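Local coordinates for transferrin binding protein B (Actinobacillus suis, PDB 3PQU) that probably binds host transferrin at the cell surface as an outer-membrane lipoprotein, helping this pig pathogen to acquire iron, at residues 37-51 against 67-81. Sequence-based numbering, arbitrary orientation. Where two conformers were deposited one is given.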
ATOM      1  N   LEU A  37      -1.649  -9.173  11.582  1.00 26.32           N
ATOM      2  CA  LEU A  37      -0.484  -8.291  11.582  1.00 35.78           C
ATOM      3  C   LEU A  37       0.265  -8.326  10.268  1.00 33.71           C
ATOM      4  O   LEU A  37       1.070  -7.450   9.998  1.00 37.45           O
ATOM      5  CB  LEU A  37       0.494  -8.673  12.683  1.00 30.69           C
ATOM      6  CG  LEU A  37       0.202  -8.143  14.074  1.00 40.61           C
ATOM      7  CD1 LEU A  37       1.195  -8.769  15.028  1.00 27.60           C
ATOM      8  CD2 LEU A  37       0.272  -6.627  14.098  1.00 31.57           C
ATOM      9  N   MET A  38       0.016  -9.346   9.455  1.00 26.79           N
ATOM     10  CA  MET A  38       0.751  -9.472   8.210  1.00 19.31           C
ATOM     11  C   MET A  38      -0.026  -8.908   7.014  1.00 20.93           C
ATOM     12  O   MET A  38       0.485  -8.900   5.897  1.00 27.26           O
ATOM     13  CB  MET A  38       1.184 -10.930   7.989  1.00 28.43           C
ATOM     14  CG  MET A  38       1.980 -11.501   9.175  1.00 35.67           C
ATOM     15  SD  MET A  38       3.485 -10.550   9.560  1.00 39.20           S
ATOM     16  CE  MET A  38       4.491 -11.099   8.208  1.00 19.97           C
ATOM     17  N   GLU A  39      -1.246  -8.422   7.245  1.00 21.13           N
ATOM     18  CA  GLU A  39      -2.051  -7.821   6.166  1.00 26.38           C
ATOM     19  C   GLU A  39      -1.442  -6.480   5.743  1.00 30.13           C
ATOM     20  O   GLU A  39      -0.983  -5.725   6.584  1.00 17.86           O
ATOM     21  CB  GLU A  39      -3.507  -7.591   6.617  1.00 20.11           C
ATOM     22  CG  GLU A  39      -4.365  -8.857   6.734  1.00 36.81           C
ATOM     23  CD  GLU A  39      -4.744  -9.450   5.384  1.00 51.63           C
ATOM     24  OE1 GLU A  39      -5.259 -10.589   5.366  1.00 71.93           O
ATOM     25  OE2 GLU A  39      -4.536  -8.781   4.343  1.00 56.87           O
ATOM     26  N   PRO A  40      -1.456  -6.172   4.436  1.00 13.30           N
ATOM     27  CA  PRO A  40      -0.829  -4.935   3.969  1.00 17.62           C
ATOM     28  C   PRO A  40      -1.725  -3.715   4.176  1.00 24.98           C
ATOM     29  O   PRO A  40      -2.941  -3.814   4.021  1.00 20.86           O
ATOM     30  CB  PRO A  40      -0.633  -5.199   2.478  1.00 13.04           C
ATOM     31  CG  PRO A  40      -1.731  -6.185   2.145  1.00 16.78           C
ATOM     32  CD  PRO A  40      -1.798  -7.078   3.321  1.00 15.21           C
ATOM     33  N   THR A  41      -1.129  -2.582   4.538  1.00 18.15           N
ATOM     34  CA  THR A  41      -1.885  -1.332   4.649  1.00 21.25           C
ATOM     35  C   THR A  41      -1.005  -0.171   4.212  1.00 23.27           C
ATOM     36  O   THR A  41       0.217  -0.313   4.123  1.00 16.16           O
ATOM     37  CB  THR A  41      -2.358  -1.057   6.100  1.00 17.69           C
ATOM     38  OG1 THR A  41      -1.226  -1.083   6.968  1.00 24.82           O
ATOM     39  CG2 THR A  41      -3.375  -2.112   6.556  1.00 26.90           C
ATOM     40  N   LEU A  42      -1.609   0.991   3.965  1.00 17.78           N
ATOM     41  CA  LEU A  42      -0.809   2.156   3.606  1.00 16.29           C
ATOM     42  C   LEU A  42       0.102   2.571   4.744  1.00 23.34           C
ATOM     43  O   LEU A  42       1.247   2.976   4.521  1.00 14.65           O
ATOM     44  CB  LEU A  42      -1.699   3.327   3.214  1.00 21.04           C
ATOM     45  CG  LEU A  42      -2.406   3.128   1.878  1.00 29.79           C
ATOM     46  CD1 LEU A  42      -3.428   4.245   1.673  1.00 27.48           C
ATOM     47  CD2 LEU A  42      -1.399   3.082   0.741  1.00 27.30           C
ATOM     48  N   GLY A  43      -0.421   2.491   5.967  1.00 12.24           N
ATOM     49  CA  GLY A  43       0.399   2.710   7.149  1.00 15.05           C
ATOM     50  C   GLY A  43      -0.077   1.979   8.391  1.00 15.92           C
ATOM     51  O   GLY A  43      -1.132   1.329   8.377  1.00 19.52           O
ATOM     52  N   VAL A  44       0.685   2.119   9.475  1.00 18.01           N
ATOM     53  CA  VAL A  44       0.348   1.523  10.783  1.00 16.43           C
ATOM     54  C   VAL A  44       0.783   2.485  11.919  1.00 18.91           C
ATOM     55  O   VAL A  44       1.817   3.137  11.800  1.00 22.27           O
ATOM     56  CB  VAL A  44       1.094   0.180  10.979  1.00 19.24           C
ATOM     57  CG1 VAL A  44       0.735  -0.430  12.324  1.00 17.46           C
ATOM     58  CG2 VAL A  44       0.823  -0.823   9.800  1.00 16.62           C
ATOM     59  N   GLU A  45       0.010   2.572  13.003  1.00 16.29           N
ATOM     60  CA  GLU A  45       0.403   3.383  14.163  1.00 19.22           C
ATOM     61  C   GLU A  45       0.093   2.651  15.475  1.00 25.04           C
ATOM     62  O   GLU A  45      -0.790   1.792  15.521  1.00 19.12           O
ATOM     63  CB  GLU A  45      -0.325   4.742  14.165  1.00 20.55           C
ATOM     64  CG  GLU A  45      -1.825   4.614  14.527  1.00 22.19           C
ATOM     65  CD  GLU A  45      -2.600   5.939  14.499  1.00 36.63           C
ATOM     66  OE1 GLU A  45      -3.708   5.984  15.085  1.00 28.80           O
ATOM     67  OE2 GLU A  45      -2.133   6.928  13.883  1.00 24.74           O
ATOM     68  N   ALA A  46       0.815   2.999  16.542  1.00 21.25           N
ATOM     69  CA  ALA A  46       0.476   2.530  17.887  1.00 14.31           C
ATOM     70  C   ALA A  46       0.742   3.627  18.910  1.00 19.83           C
ATOM     71  O   ALA A  46       1.732   4.338  18.839  1.00 14.33           O
ATOM     72  CB  ALA A  46       1.264   1.282  18.260  1.00 12.24           C
ATOM     73  N   LYS A  47      -0.153   3.725  19.871  1.00 13.99           N
ATOM     74  CA  LYS A  47      -0.024   4.667  20.973  0.60 22.77           C
ATOM     75  C   LYS A  47       1.148   4.300  21.886  1.00 13.72           C
ATOM     76  O   LYS A  47       1.402   3.127  22.138  1.00 17.49           O
ATOM     77  CB  LYS A  47      -1.331   4.671  21.772  0.60 22.67           C
ATOM     78  CG  LYS A  47      -1.397   5.679  22.911  0.60 21.94           C
ATOM     79  CD  LYS A  47      -2.854   5.878  23.318  0.60 46.99           C
ATOM     80  CE  LYS A  47      -3.049   7.081  24.224  0.60 53.22           C
ATOM     81  NZ  LYS A  47      -4.501   7.389  24.361  0.60 51.62           N
ATOM     82  N   ILE A  48       1.849   5.306  22.387  1.00 17.70           N
ATOM     83  CA  ILE A  48       2.950   5.086  23.341  1.00 14.85           C
ATOM     84  C   ILE A  48       2.355   4.720  24.707  1.00 10.72           C
ATOM     85  O   ILE A  48       1.570   5.498  25.255  1.00 17.80           O
ATOM     86  CB  ILE A  48       3.858   6.373  23.454  1.00 19.50           C
ATOM     87  CG1 ILE A  48       4.548   6.676  22.102  1.00 11.15           C
ATOM     88  CG2 ILE A  48       4.922   6.220  24.556  1.00  9.45           C
ATOM     89  CD1 ILE A  48       5.324   8.054  22.055  1.00 11.34           C
ATOM     90  N   PRO A  49       2.692   3.531  25.253  1.00 23.26           N
ATOM     91  CA  PRO A  49       2.087   3.118  26.538  1.00 24.82           C
ATOM     92  C   PRO A  49       2.521   3.984  27.720  1.00 12.65           C
ATOM     93  O   PRO A  49       3.676   4.439  27.773  1.00 14.17           O
ATOM     94  CB  PRO A  49       2.594   1.673  26.724  1.00 29.86           C
ATOM     95  CG  PRO A  49       2.822   1.174  25.323  1.00 20.90           C
ATOM     96  CD  PRO A  49       3.381   2.401  24.591  1.00 14.64           C
ATOM     97  N   ARG A  50       1.579   4.208  28.643  1.00 18.73           N
ATOM     98  CA  ARG A  50       1.739   5.084  29.814  1.00 14.50           C
ATOM     99  C   ARG A  50       1.107   4.343  30.976  1.00 19.76           C
ATOM    100  O   ARG A  50      -0.015   3.878  30.857  1.00 18.87           O
ATOM    101  CB  ARG A  50       0.965   6.399  29.594  1.00 18.00           C
ATOM    102  CG  ARG A  50       1.658   7.441  28.698  1.00 12.07           C
ATOM    103  CD  ARG A  50       0.669   8.221  27.836  1.00 20.22           C
ATOM    104  NE  ARG A  50      -0.295   9.043  28.579  1.00 19.94           N
ATOM    105  CZ  ARG A  50      -0.042  10.263  29.044  1.00 35.61           C
ATOM    106  NH1 ARG A  50       1.158  10.821  28.880  1.00 24.45           N
ATOM    107  NH2 ARG A  50      -0.980  10.926  29.697  1.00 22.96           N
ATOM    108  N   ARG A  51       1.804   4.236  32.101  1.00 12.94           N
ATOM    109  CA  ARG A  51       1.243   3.497  33.243  1.00 16.28           C
ATOM    110  C   ARG A  51       0.127   4.283  33.924  1.00 16.35           C
ATOM    111  O   ARG A  51       0.227   5.492  34.070  1.00 14.61           O
ATOM    112  CB  ARG A  51       2.321   3.153  34.269  1.00 16.42           C
ATOM    113  CG  ARG A  51       1.845   2.164  35.342  1.00 17.05           C
ATOM    114  CD  ARG A  51       3.010   1.692  36.180  1.00 17.86           C
ATOM    115  NE  ARG A  51       3.660   2.786  36.905  1.00 22.09           N
ATOM    116  CZ  ARG A  51       3.309   3.164  38.132  1.00 25.10           C
ATOM    117  NH1 ARG A  51       2.308   2.551  38.745  1.00 24.72           N
ATOM    118  NH2 ARG A  51       3.940   4.161  38.736  1.00 36.50           N
ATOM    119  N   ASP A  67      -1.403  -0.239  39.294  1.00 27.10           N
ATOM    120  CA  ASP A  67      -0.970  -0.988  38.128  1.00 19.37           C
ATOM    121  C   ASP A  67       0.557  -1.059  38.074  1.00 29.85           C
ATOM    122  O   ASP A  67       1.249  -0.072  38.364  1.00 28.71           O
ATOM    123  CB  ASP A  67      -1.470  -0.321  36.840  1.00 26.54           C
ATOM    124  CG  ASP A  67      -2.966  -0.408  36.684  1.00 30.28           C
ATOM    125  OD1 ASP A  67      -3.637  -0.848  37.640  1.00 34.37           O
ATOM    126  OD2 ASP A  67      -3.473  -0.030  35.608  1.00 31.59           O
ATOM    127  N   THR A  68       1.082  -2.225  37.708  1.00 19.31           N
ATOM    128  CA  THR A  68       2.523  -2.371  37.494  1.00 19.80           C
ATOM    129  C   THR A  68       2.891  -2.434  36.019  1.00 19.48           C
ATOM    130  O   THR A  68       4.073  -2.503  35.693  1.00 21.73           O
ATOM    131  CB  THR A  68       3.059  -3.658  38.116  1.00 23.97           C
ATOM    132  OG1 THR A  68       2.394  -4.782  37.506  1.00 32.73           O
ATOM    133  CG2 THR A  68       2.810  -3.664  39.638  1.00 34.52           C
ATOM    134  N   THR A  69       1.894  -2.444  35.134  1.00 21.75           N
ATOM    135  CA  THR A  69       2.148  -2.576  33.701  1.00 20.91           C
ATOM    136  C   THR A  69       1.219  -1.738  32.826  1.00 24.90           C
ATOM    137  O   THR A  69       0.143  -1.331  33.248  1.00 21.12           O
ATOM    138  CB  THR A  69       1.919  -4.020  33.246  1.00 27.07           C
ATOM    139  OG1 THR A  69       0.524  -4.320  33.358  1.00 27.91           O
ATOM    140  CG2 THR A  69       2.721  -5.005  34.098  1.00 29.13           C
ATOM    141  N   ASP A  70       1.629  -1.532  31.579  1.00 18.15           N
ATOM    142  CA  ASP A  70       0.711  -1.103  30.531  1.00 21.51           C
ATOM    143  C   ASP A  70       1.179  -1.772  29.244  1.00 20.05           C
ATOM    144  O   ASP A  70       2.242  -1.446  28.699  1.00 18.77           O
ATOM    145  CB  ASP A  70       0.656   0.425  30.372  1.00 17.54           C
ATOM    146  CG  ASP A  70      -0.471   0.870  29.441  1.00 33.02           C
ATOM    147  OD1 ASP A  70      -0.232   1.709  28.543  1.00 31.12           O
ATOM    148  OD2 ASP A  70      -1.600   0.354  29.585  1.00 40.19           O
ATOM    149  N   GLU A  71       0.373  -2.709  28.766  1.00 19.40           N
ATOM    150  CA  GLU A  71       0.810  -3.671  27.762  1.00 23.71           C
ATOM    151  C   GLU A  71       0.676  -3.164  26.341  1.00 26.55           C
ATOM    152  O   GLU A  71      -0.132  -2.295  26.054  1.00 25.30           O
ATOM    153  CB  GLU A  71       0.016  -4.985  27.923  1.00 13.51           C
ATOM    154  CG  GLU A  71       0.251  -5.637  29.267  1.00 21.72           C
ATOM    155  CD  GLU A  71      -0.482  -6.966  29.386  1.00 67.94           C
ATOM    156  OE1 GLU A  71      -0.292  -7.659  30.409  1.00 77.68           O
ATOM    157  OE2 GLU A  71      -1.241  -7.317  28.450  1.00 56.19           O
ATOM    158  N   LEU A  72       1.497  -3.705  25.454  1.00 19.80           N
ATOM    159  CA  LEU A  72       1.265  -3.540  24.031  1.00 20.32           C
ATOM    160  C   LEU A  72       0.448  -4.756  23.586  1.00 25.80           C
ATOM    161  O   LEU A  72       0.656  -5.854  24.074  1.00 21.46           O
ATOM    162  CB  LEU A  72       2.595  -3.498  23.286  1.00 16.08           C
ATOM    163  CG  LEU A  72       3.436  -2.225  23.398  1.00 17.75           C
ATOM    164  CD1 LEU A  72       4.860  -2.446  22.848  1.00 14.41           C
ATOM    165  CD2 LEU A  72       2.739  -1.084  22.659  1.00 17.10           C
ATOM    166  N   SER A  73      -0.486  -4.577  22.665  1.00 17.63           N
ATOM    167  CA  SER A  73      -1.166  -5.731  22.114  1.00 28.45           C
ATOM    168  C   SER A  73      -1.487  -5.483  20.665  1.00 24.10           C
ATOM    169  O   SER A  73      -1.449  -4.339  20.179  1.00 22.50           O
ATOM    170  CB  SER A  73      -2.459  -6.020  22.876  1.00 24.20           C
ATOM    171  OG  SER A  73      -3.324  -4.913  22.746  1.00 26.24           O
ATOM    172  N   GLU A  74      -1.860  -6.561  19.992  1.00 17.68           N
ATOM    173  CA  GLU A  74      -2.112  -6.524  18.573  1.00 25.69           C
ATOM    174  C   GLU A  74      -3.320  -5.637  18.294  1.00 23.75           C
ATOM    175  O   GLU A  74      -3.366  -4.956  17.275  1.00 17.70           O
ATOM    176  CB  GLU A  74      -2.292  -7.957  18.067  1.00 29.64           C
ATOM    177  CG  GLU A  74      -2.671  -8.095  16.613  1.00 47.35           C
ATOM    178  CD  GLU A  74      -2.884  -9.545  16.231  1.00 69.95           C
ATOM    179  OE1 GLU A  74      -2.113 -10.402  16.721  1.00 62.35           O
ATOM    180  OE2 GLU A  74      -3.822  -9.827  15.452  1.00 75.36           O
ATOM    181  N   ALA A  75      -4.285  -5.604  19.216  1.00 22.66           N
ATOM    182  CA  ALA A  75      -5.426  -4.695  19.068  1.00 27.80           C
ATOM    183  C   ALA A  75      -5.053  -3.201  19.155  1.00 32.95           C
ATOM    184  O   ALA A  75      -5.837  -2.338  18.757  1.00 29.89           O
ATOM    185  CB  ALA A  75      -6.518  -5.022  20.075  1.00 33.87           C
ATOM    186  N   GLN A  76      -3.879  -2.879  19.677  1.00 28.98           N
ATOM    187  CA  GLN A  76      -3.474  -1.471  19.754  1.00 29.29           C
ATOM    188  C   GLN A  76      -2.674  -1.028  18.526  1.00 35.17           C
ATOM    189  O   GLN A  76      -2.350   0.139  18.363  1.00 26.89           O
ATOM    190  CB  GLN A  76      -2.677  -1.213  21.037  1.00 30.23           C
ATOM    191  CG  GLN A  76      -3.512  -1.327  22.294  1.00 39.59           C
ATOM    192  CD  GLN A  76      -2.692  -1.737  23.499  1.00 57.75           C
ATOM    193  OE1 GLN A  76      -2.735  -2.890  23.933  1.00 55.14           O
ATOM    194  NE2 GLN A  76      -1.939  -0.799  24.046  1.00 52.96           N
ATOM    195  N   ILE A  77      -2.367  -1.972  17.653  1.00 27.22           N
ATOM    196  CA  ILE A  77      -1.610  -1.673  16.450  1.00 24.93           C
ATOM    197  C   ILE A  77      -2.615  -1.448  15.320  1.00 18.29           C
ATOM    198  O   ILE A  77      -3.268  -2.378  14.854  1.00 22.23           O
ATOM    199  CB  ILE A  77      -0.648  -2.836  16.151  1.00 26.28           C
ATOM    200  CG1 ILE A  77       0.303  -3.001  17.344  1.00 24.53           C
ATOM    201  CG2 ILE A  77       0.117  -2.601  14.867  1.00 23.79           C
ATOM    202  CD1 ILE A  77       1.215  -4.178  17.213  1.00 19.03           C
ATOM    203  N   MET A  78      -2.733  -0.206  14.880  1.00 24.66           N
ATOM    204  CA  MET A  78      -3.855   0.192  14.041  1.00 23.42           C
ATOM    205  C   MET A  78      -3.431   0.557  12.636  1.00 21.01           C
ATOM    206  O   MET A  78      -2.480   1.299  12.445  1.00 24.54           O
ATOM    207  CB  MET A  78      -4.535   1.417  14.664  1.00 27.00           C
ATOM    208  CG  MET A  78      -4.532   1.417  16.178  1.00 40.62           C
ATOM    209  SD  MET A  78      -6.182   1.763  16.804  1.00 57.90           S
ATOM    210  CE  MET A  78      -6.972   0.247  16.279  1.00 35.46           C
ATOM    211  N   ALA A  79      -4.177   0.064  11.660  1.00 19.44           N
ATOM    212  CA  ALA A  79      -3.993   0.459  10.276  1.00 18.99           C
ATOM    213  C   ALA A  79      -4.390   1.922  10.099  1.00 30.68           C
ATOM    214  O   ALA A  79      -5.379   2.371  10.667  1.00 29.95           O
ATOM    215  CB  ALA A  79      -4.854  -0.422   9.381  1.00 19.13           C
ATOM    216  N   ILE A  80      -3.616   2.669   9.317  1.00 15.14           N
ATOM    217  CA  ILE A  80      -3.985   4.031   8.964  1.00 22.76           C
ATOM    218  C   ILE A  80      -3.899   4.191   7.461  1.00 20.59           C
ATOM    219  O   ILE A  80      -3.254   3.392   6.782  1.00 21.27           O
ATOM    220  CB  ILE A  80      -3.124   5.069   9.687  1.00 26.88           C
ATOM    221  CG1 ILE A  80      -1.638   4.826   9.441  1.00 20.00           C
ATOM    222  CG2 ILE A  80      -3.421   5.049  11.200  1.00 22.94           C
ATOM    223  CD1 ILE A  80      -0.758   5.883  10.125  1.00 22.95           C
ATOM    224  N   TRP A  81      -4.555   5.207   6.927  1.00 21.25           N
ATOM    225  CA  TRP A  81      -4.783   5.239   5.485  1.00 28.32           C
ATOM    226  C   TRP A  81      -4.908   6.631   4.899  1.00 29.59           C
ATOM    227  O   TRP A  81      -5.386   6.781   3.768  1.00 37.82           O
ATOM    228  CB  TRP A  81      -6.014   4.396   5.111  1.00 28.56           C
ATOM    229  CG  TRP A  81      -7.296   4.898   5.695  1.00 48.24           C
ATOM    230  CD1 TRP A  81      -8.029   5.971   5.264  1.00 55.56           C
ATOM    231  CD2 TRP A  81      -8.008   4.349   6.812  1.00 59.78           C
ATOM    232  NE1 TRP A  81      -9.147   6.123   6.050  1.00 66.84           N
ATOM    233  CE2 TRP A  81      -9.160   5.139   7.005  1.00 60.12           C
ATOM    234  CE3 TRP A  81      -7.783   3.264   7.666  1.00 82.54           C
ATOM    235  CZ2 TRP A  81     -10.083   4.881   8.018  1.00 67.18           C
ATOM    236  CZ3 TRP A  81      -8.703   3.012   8.676  1.00 87.09           C
ATOM    237  CH2 TRP A  81      -9.839   3.815   8.839  1.00 75.03           C
TER
HETATM  238  O   HOH W   1      -0.476   1.047  22.106  1.00 23.67           O
HETATM  239  O   HOH W   2      -2.692   2.294  19.820  1.00 29.50           O
HETATM  240  O   HOH W   3      -1.371   3.908  28.227  1.00 47.03           O
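G43 O is gripped from both faces of its carbonyl plane: I80 N donates from one at 3.0 Å, and T41 OG1 reaches it from the other at 2.8 Å. T41 manages this because its hydroxyl sits between the backbone N and the carbonyl carbon (chi1 55°), which leaves CG2 to rest on the methyl of A79. Going along the strand, E45 and M78 exchange two backbone hydrogen bonds, with M78 N to E45 O at 2.9 Å almost straight.

On the face that carries E45 and M78, I80 lays CG1 over the backbone of G43, 3.4 Å from G43 C, and CG2 against the carboxylate end of E45, the two side chains crossing at about a right angle. H90 bonds E45 OE1 there. On the other face V44 CG1 presses tightly on I77 CG2 at 3.4 Å, and L37 CD2 touches I77 CD1 and CG2, again with the side chains roughly perpendicular; F312 of strand 306-312 touches both L37 and I77.

Strands 43-47 and 78-80 are the antiparallel edge pair of the five-stranded sheet in the N-lobe handle: 78-80 is outermost, and 43-47 pairs on its far side with 150-157. Beyond I77 the backbones part, and water 2 bridges K47 N and Q76 O.

Further on, P49 CG packs closely on L72 CD2. The R50 N-H is shared between D70 OD1, 3.1 Å from R50 N and met on its anti side, 28° out of the carboxylate plane, and water 3, which itself donates to D70 OD1. R51 ends the run: its chain bends at chi3 (62°), bringing NH1 2.9 Å from D67 O, while N199 takes NH2. Neighbouring T69 and D70 form a short strand against 170-183 of the barrel sheet.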